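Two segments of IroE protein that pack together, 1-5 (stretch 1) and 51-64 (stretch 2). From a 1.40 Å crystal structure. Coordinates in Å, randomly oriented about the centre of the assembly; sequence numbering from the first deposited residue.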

ATOM      1  N   PRO A   1     -15.892   5.172   1.266  1.00124.27           N
ATOM      2  CA  PRO A   1     -16.694   3.962   1.078  1.00104.18           C
ATOM      3  C   PRO A   1     -17.879   4.207   0.156  1.00 73.24           C
ATOM      4  O   PRO A   1     -18.395   3.324  -0.522  1.00 29.46           O
ATOM      5  CB  PRO A   1     -17.221   3.682   2.489  1.00120.78           C
ATOM      6  CG  PRO A   1     -17.230   5.010   3.175  1.00127.08           C
ATOM      7  CD  PRO A   1     -16.062   5.774   2.607  1.00128.75           C
ATOM      8  N   ASN A   2     -18.297   5.480   0.173  1.00 56.97           N
ATOM      9  CA  ASN A   2     -19.565   5.774  -0.476  1.00 38.08           C
ATOM     10  C   ASN A   2     -19.457   5.459  -1.964  1.00 24.20           C
ATOM     11  O   ASN A   2     -20.528   4.995  -2.354  1.00 23.07           O
ATOM     12  CB  ASN A   2     -20.081   7.197  -0.304  1.00 48.03           C
ATOM     13  CG  ASN A   2     -20.753   7.276   1.058  1.00 30.29           C
ATOM     14  OD1 ASN A   2     -21.745   6.566   1.265  1.00 69.73           O
ATOM     15  ND2 ASN A   2     -20.162   8.098   1.908  1.00 56.86           N
ATOM     16  N   ILE A   3     -18.349   5.569  -2.698  1.00 20.88           N
ATOM     17  CA  ILE A   3     -18.507   5.145  -4.111  1.00 20.56           C
ATOM     18  C   ILE A   3     -18.824   3.667  -4.196  1.00 22.02           C
ATOM     19  O   ILE A   3     -19.472   3.217  -5.161  1.00 22.30           O
ATOM     20  CB  ILE A   3     -17.282   5.467  -5.003  1.00 23.20           C
ATOM     21  CG1 ILE A   3     -17.619   5.272  -6.469  1.00 26.12           C
ATOM     22  CG2 ILE A   3     -16.089   4.678  -4.477  1.00 21.92           C
ATOM     23  CD1 ILE A   3     -16.723   5.788  -7.554  1.00 28.42           C
ATOM     24  N   ALA A   4     -18.385   2.880  -3.213  1.00 21.82           N
ATOM     25  CA  ALA A   4     -18.810   1.491  -3.195  1.00 21.37           C
ATOM     26  C   ALA A   4     -20.322   1.304  -3.028  1.00 36.75           C
ATOM     27  O   ALA A   4     -20.940   0.378  -3.577  1.00 28.01           O
ATOM     28  CB  ALA A   4     -18.158   0.756  -2.023  1.00 22.61           C
ATOM     29  N   ASP A   5     -20.929   2.179  -2.233  1.00 28.22           N
ATOM     30  CA  ASP A   5     -22.348   2.121  -1.955  1.00 27.36           C
ATOM     31  C   ASP A   5     -23.138   2.601  -3.173  1.00 23.43           C
ATOM     32  O   ASP A   5     -24.194   2.053  -3.476  1.00 30.62           O
ATOM     33  CB  ASP A   5     -22.769   3.008  -0.757  1.00 27.40           C
ATOM     34  CG  ASP A   5     -22.016   2.555   0.491  1.00 33.73           C
ATOM     35  OD1 ASP A   5     -22.192   1.382   0.879  1.00 37.66           O
ATOM     36  OD2 ASP A   5     -21.270   3.371   1.042  1.00 25.01           O
ATOM     37  N   GLY A  51      -7.906   2.150   4.024  1.00 10.46           N
ATOM     38  CA  GLY A  51      -8.881   1.933   2.942  1.00 10.00           C
ATOM     39  C   GLY A  51     -10.063   2.813   3.078  1.00 10.00           C
ATOM     40  O   GLY A  51     -10.682   3.094   2.022  1.00 10.27           O
ATOM     41  N   ASN A  52     -10.522   3.242   4.242  1.00  9.86           N
ATOM     42  CA  ASN A  52     -11.700   4.101   4.327  1.00  9.03           C
ATOM     43  C   ASN A  52     -11.406   5.420   3.589  1.00 13.19           C
ATOM     44  O   ASN A  52     -12.256   5.917   2.840  1.00 12.76           O
ATOM     45  CB  ASN A  52     -12.092   4.458   5.751  1.00 10.96           C
ATOM     46  CG  ASN A  52     -12.336   3.265   6.628  1.00  9.88           C
ATOM     47  OD1 ASN A  52     -13.452   2.854   6.950  1.00 18.16           O
ATOM     48  ND2 ASN A  52     -11.254   2.637   7.001  1.00  8.15           N
ATOM     49  N   ALA A  53     -10.211   5.938   3.750  1.00  9.05           N
ATOM     50  CA  ALA A  53      -9.860   7.261   3.173  1.00 12.94           C
ATOM     51  C   ALA A  53      -9.678   7.134   1.684  1.00 12.61           C
ATOM     52  O   ALA A  53     -10.072   7.993   0.896  1.00 13.94           O
ATOM     53  CB  ALA A  53      -8.566   7.781   3.833  1.00 12.30           C
ATOM     54  N   VAL A  54      -9.066   6.009   1.230  1.00 11.02           N
ATOM     55  CA  VAL A  54      -8.963   5.744  -0.199  1.00  9.60           C
ATOM     56  C   VAL A  54     -10.392   5.686  -0.784  1.00 12.35           C
ATOM     57  O   VAL A  54     -10.623   6.344  -1.836  1.00 11.95           O
ATOM     58  CB  VAL A  54      -8.210   4.423  -0.430  1.00  9.96           C
ATOM     59  CG1 VAL A  54      -8.388   4.073  -1.906  1.00 14.05           C
ATOM     60  CG2 VAL A  54      -6.729   4.550  -0.064  1.00 10.15           C
HETATM   61  N   MSE A  55     -11.289   4.954  -0.156  1.00 10.39           N
HETATM   62  CA  MSE A  55     -12.646   4.878  -0.767  1.00 10.95           C
HETATM   63  C   MSE A  55     -13.331   6.220  -0.803  1.00 12.64           C
HETATM   64  O   MSE A  55     -14.045   6.463  -1.786  1.00 17.11           O
HETATM   65  CB  MSE A  55     -13.509   3.879  -0.013  1.00 13.36           C
HETATM   66  CG  MSE A  55     -12.945   2.450  -0.219  1.00 14.08           C
HETATM   67 SE   MSE A  55     -13.011   1.832  -2.052  1.00 18.79          SE
HETATM   68  CE  MSE A  55     -14.833   1.968  -2.238  1.00 24.61           C
ATOM     69  N   ASP A  56     -13.147   7.047   0.192  1.00 11.47           N
ATOM     70  CA  ASP A  56     -13.743   8.376   0.171  1.00 12.46           C
ATOM     71  C   ASP A  56     -13.171   9.200  -0.969  1.00 15.48           C
ATOM     72  O   ASP A  56     -13.867  10.187  -1.346  1.00 17.37           O
ATOM     73  CB  ASP A  56     -13.393   9.066   1.493  1.00 16.71           C
ATOM     74  CG  ASP A  56     -13.894  10.512   1.546  1.00 33.71           C
ATOM     75  OD1 ASP A  56     -15.050  10.677   1.981  1.00 42.73           O
ATOM     76  OD2 ASP A  56     -13.163  11.456   1.163  1.00 89.78           O
ATOM     77  N   ARG A  57     -11.992   8.947  -1.480  1.00 12.26           N
ATOM     78  CA  ARG A  57     -11.325   9.808  -2.498  1.00 11.38           C
ATOM     79  C   ARG A  57     -11.453   9.141  -3.858  1.00 13.90           C
ATOM     80  O   ARG A  57     -11.065   9.755  -4.853  1.00 19.34           O
ATOM     81  CB  ARG A  57      -9.858   9.992  -2.105  1.00 17.66           C
ATOM     82  CG  ARG A  57      -9.619  10.826  -0.860  1.00 13.95           C
ATOM     83  CD  ARG A  57      -8.253  10.586  -0.254  1.00 18.37           C
ATOM     84  NE  ARG A  57      -7.889  11.597   0.713  1.00 27.70           N
ATOM     85  CZ  ARG A  57      -8.351  11.965   1.868  1.00 40.44           C
ATOM     86  NH1 ARG A  57      -9.410  11.363   2.413  1.00 93.34           N
ATOM     87  NH2 ARG A  57      -7.759  12.975   2.528  1.00 31.20           N
ATOM     88  N   LEU A  58     -11.951   7.913  -3.977  1.00 12.13           N
ATOM     89  CA  LEU A  58     -12.041   7.241  -5.261  1.00 14.30           C
ATOM     90  C   LEU A  58     -13.184   7.854  -6.057  1.00 20.83           C
ATOM     91  O   LEU A  58     -14.231   8.086  -5.464  1.00 20.85           O
ATOM     92  CB  LEU A  58     -12.207   5.747  -5.017  1.00 16.54           C
ATOM     93  CG  LEU A  58     -12.060   4.807  -6.180  1.00 20.84           C
ATOM     94  CD1 LEU A  58     -10.618   4.889  -6.700  1.00 24.32           C
ATOM     95  CD2 LEU A  58     -12.393   3.345  -5.798  1.00 17.90           C
ATOM     96  N   ASP A  59     -12.909   8.156  -7.331  1.00 19.03           N
ATOM     97  CA  ASP A  59     -13.975   8.852  -8.072  1.00 20.08           C
ATOM     98  C   ASP A  59     -13.960   8.300  -9.508  1.00 16.91           C
ATOM     99  O   ASP A  59     -13.024   7.623  -9.918  1.00 17.16           O
ATOM    100  CB  ASP A  59     -13.844  10.366  -8.053  1.00 26.57           C
ATOM    101  CG  ASP A  59     -12.527  10.903  -8.569  1.00 26.01           C
ATOM    102  OD1 ASP A  59     -11.846  10.275  -9.396  1.00 29.85           O
ATOM    103  OD2 ASP A  59     -12.108  11.988  -8.112  1.00 47.61           O
ATOM    104  N   ASP A  60     -15.064   8.670 -10.197  1.00 18.02           N
ATOM    105  CA  ASP A  60     -15.223   8.097 -11.532  1.00 23.69           C
ATOM    106  C   ASP A  60     -14.122   8.576 -12.480  1.00 19.79           C
ATOM    107  O   ASP A  60     -13.810   7.787 -13.384  1.00 19.50           O
ATOM    108  CB  ASP A  60     -16.619   8.421 -12.100  1.00 23.23           C
ATOM    109  CG  ASP A  60     -17.717   7.419 -11.818  1.00 39.43           C
ATOM    110  OD1 ASP A  60     -17.458   6.268 -11.401  1.00 30.60           O
ATOM    111  OD2 ASP A  60     -18.914   7.779 -12.010  1.00 37.12           O
ATOM    112  N   GLU A  61     -13.588   9.805 -12.349  1.00 16.19           N
ATOM    113  CA  GLU A  61     -12.550  10.230 -13.297  1.00 20.05           C
ATOM    114  C   GLU A  61     -11.327   9.315 -13.169  1.00 17.29           C
ATOM    115  O   GLU A  61     -10.754   8.948 -14.164  1.00 18.75           O
ATOM    116  CB  GLU A  61     -11.984  11.659 -13.164  1.00 39.79           C
ATOM    117  CG  GLU A  61     -10.826  11.986 -14.080  1.00 55.93           C
ATOM    118  CD  GLU A  61      -9.384  12.226 -13.699  1.00 76.32           C
ATOM    119  OE1 GLU A  61      -8.866  11.799 -12.613  1.00 43.31           O
ATOM    120  OE2 GLU A  61      -8.655  12.883 -14.548  1.00 28.88           O
ATOM    121  N   LEU A  62     -10.890   8.924 -11.960  1.00 13.70           N
ATOM    122  CA  LEU A  62      -9.789   8.000 -11.848  1.00 14.89           C
ATOM    123  C   LEU A  62     -10.144   6.628 -12.427  1.00 12.18           C
ATOM    124  O   LEU A  62      -9.343   6.100 -13.160  1.00 14.70           O
ATOM    125  CB  LEU A  62      -9.369   7.866 -10.351  1.00 16.39           C
ATOM    126  CG  LEU A  62      -8.215   6.858 -10.127  1.00 13.08           C
ATOM    127  CD1 LEU A  62      -6.884   7.205 -10.698  1.00 17.31           C
ATOM    128  CD2 LEU A  62      -8.076   6.684  -8.612  1.00 14.11           C
ATOM    129  N   LEU A  63     -11.345   6.145 -12.095  1.00 12.56           N
ATOM    130  CA  LEU A  63     -11.713   4.826 -12.651  1.00 12.66           C
ATOM    131  C   LEU A  63     -11.758   4.802 -14.189  1.00 12.34           C
ATOM    132  O   LEU A  63     -11.307   3.799 -14.700  1.00 13.92           O
ATOM    133  CB  LEU A  63     -13.042   4.416 -12.019  1.00 14.73           C
ATOM    134  CG  LEU A  63     -13.065   4.321 -10.460  1.00 13.08           C
ATOM    135  CD1 LEU A  63     -14.434   3.799  -9.985  1.00 13.20           C
ATOM    136  CD2 LEU A  63     -11.940   3.437  -9.938  1.00 16.40           C
ATOM    137  N   LYS A  64     -12.241   5.913 -14.745  1.00 13.90           N
ATOM    138  CA  LYS A  64     -12.236   6.049 -16.211  1.00 15.25           C
ATOM    139  C   LYS A  64     -10.835   5.970 -16.750  1.00 14.97           C
ATOM    140  O   LYS A  64     -10.509   5.247 -17.669  1.00 17.00           O
ATOM    141  CB  LYS A  64     -12.944   7.360 -16.540  1.00 21.09           C
ATOM    142  CG  LYS A  64     -12.846   7.729 -18.028  1.00 26.28           C
ATOM    143  CD  LYS A  64     -13.626   9.039 -18.198  1.00 38.49           C
ATOM    144  CE  LYS A  64     -13.489   9.643 -19.580  1.00 57.94           C
ATOM    145  NZ  LYS A  64     -12.372  10.627 -19.696  1.00 79.50           N
TER
HETATM  146  O   HOH W   1     -16.231   7.680  -2.599  1.00 30.67           O

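Stretch 1 is the start of a helix that runs on past Asp5. Its first turn is closed by Asp5 N to Pro1 O at 3.3 Å. Stretch 2 contains two helical segments with a break between them. In the first, Met55 N donates to Gly51 O (2.9 Å). At Leu58, phi/psi of -75/133 takes the chain out of helical geometry, and a new helix begins at Asp60. Asp59 caps it: Leu62 N donates to Asp59 OD1 at 3.1 Å with an N-H...acceptor angle of 167°, while Leu63 N to Asp59 O (3.1 Å) builds the turn.

The backbones come nearest at Pro1 and Met55, whose CA atoms lie 4.5 Å apart. No direct hydrogen bond crosses the interface. Pro1 N and Asp56 N approach to 3.5 Å but share no hydrogen, and Asp56 N already donates within its own helix, to Asn52 O at 3.0 Å, so this is proximity alone. The polar link is water 1, which accepts from Ile3 N (3.0 Å) and donates to Met55 O (2.6 Å). Ile3 N lies in the first turn of its helix, where an amide has no preceding turn to supply a carbonyl; the water serves it instead.

The rest of the contact is van der Waals packing, mostly apolar, within 353 Å² of buried surface summed over both sides. Ile3 contributes most, with 110 Å² covered. Its CA-to-CB bond points toward stretch 2, and with chi1 and chi2 both t the side chain is extended, carrying CD1 to the break between the helices. There Ile3 CD1 lies 4.0 Å from Leu58 O, 4.1 Å from Asp59 CA and 3.9 Å from Leu63 CD1, while Ile3 CG2 packs 4.1 Å from Leu58 CB. A branched aliphatic chain suits this place because its two arms can meet different neighbours: CG2 also touches Met55 CE at 3.7 Å. Leu58 and Leu63, both buried, give the end of Ile3 an apolar surface.

Met55, modelled as selenomethionine, is buried, and its CA-to-CB bond points toward stretch 1. Its three chi angles are all m, and this folded path brings CE to 3.5 Å from Ala4 CB. The small methyl of Ala4, set sideways, meets that tip closely. At the base of the same side chain, Met55 CB lies 3.0 Å from Pro1 N and 4.1 Å from Pro1 CD, so this long, unbranched side chain reaches from beside Pro1 to Ile3 and Ala4. Pro1 is poorly ordered, so the short distance from Met55 CB to its nitrogen deserves caution; its CA-to-CB bond points away from stretch 2.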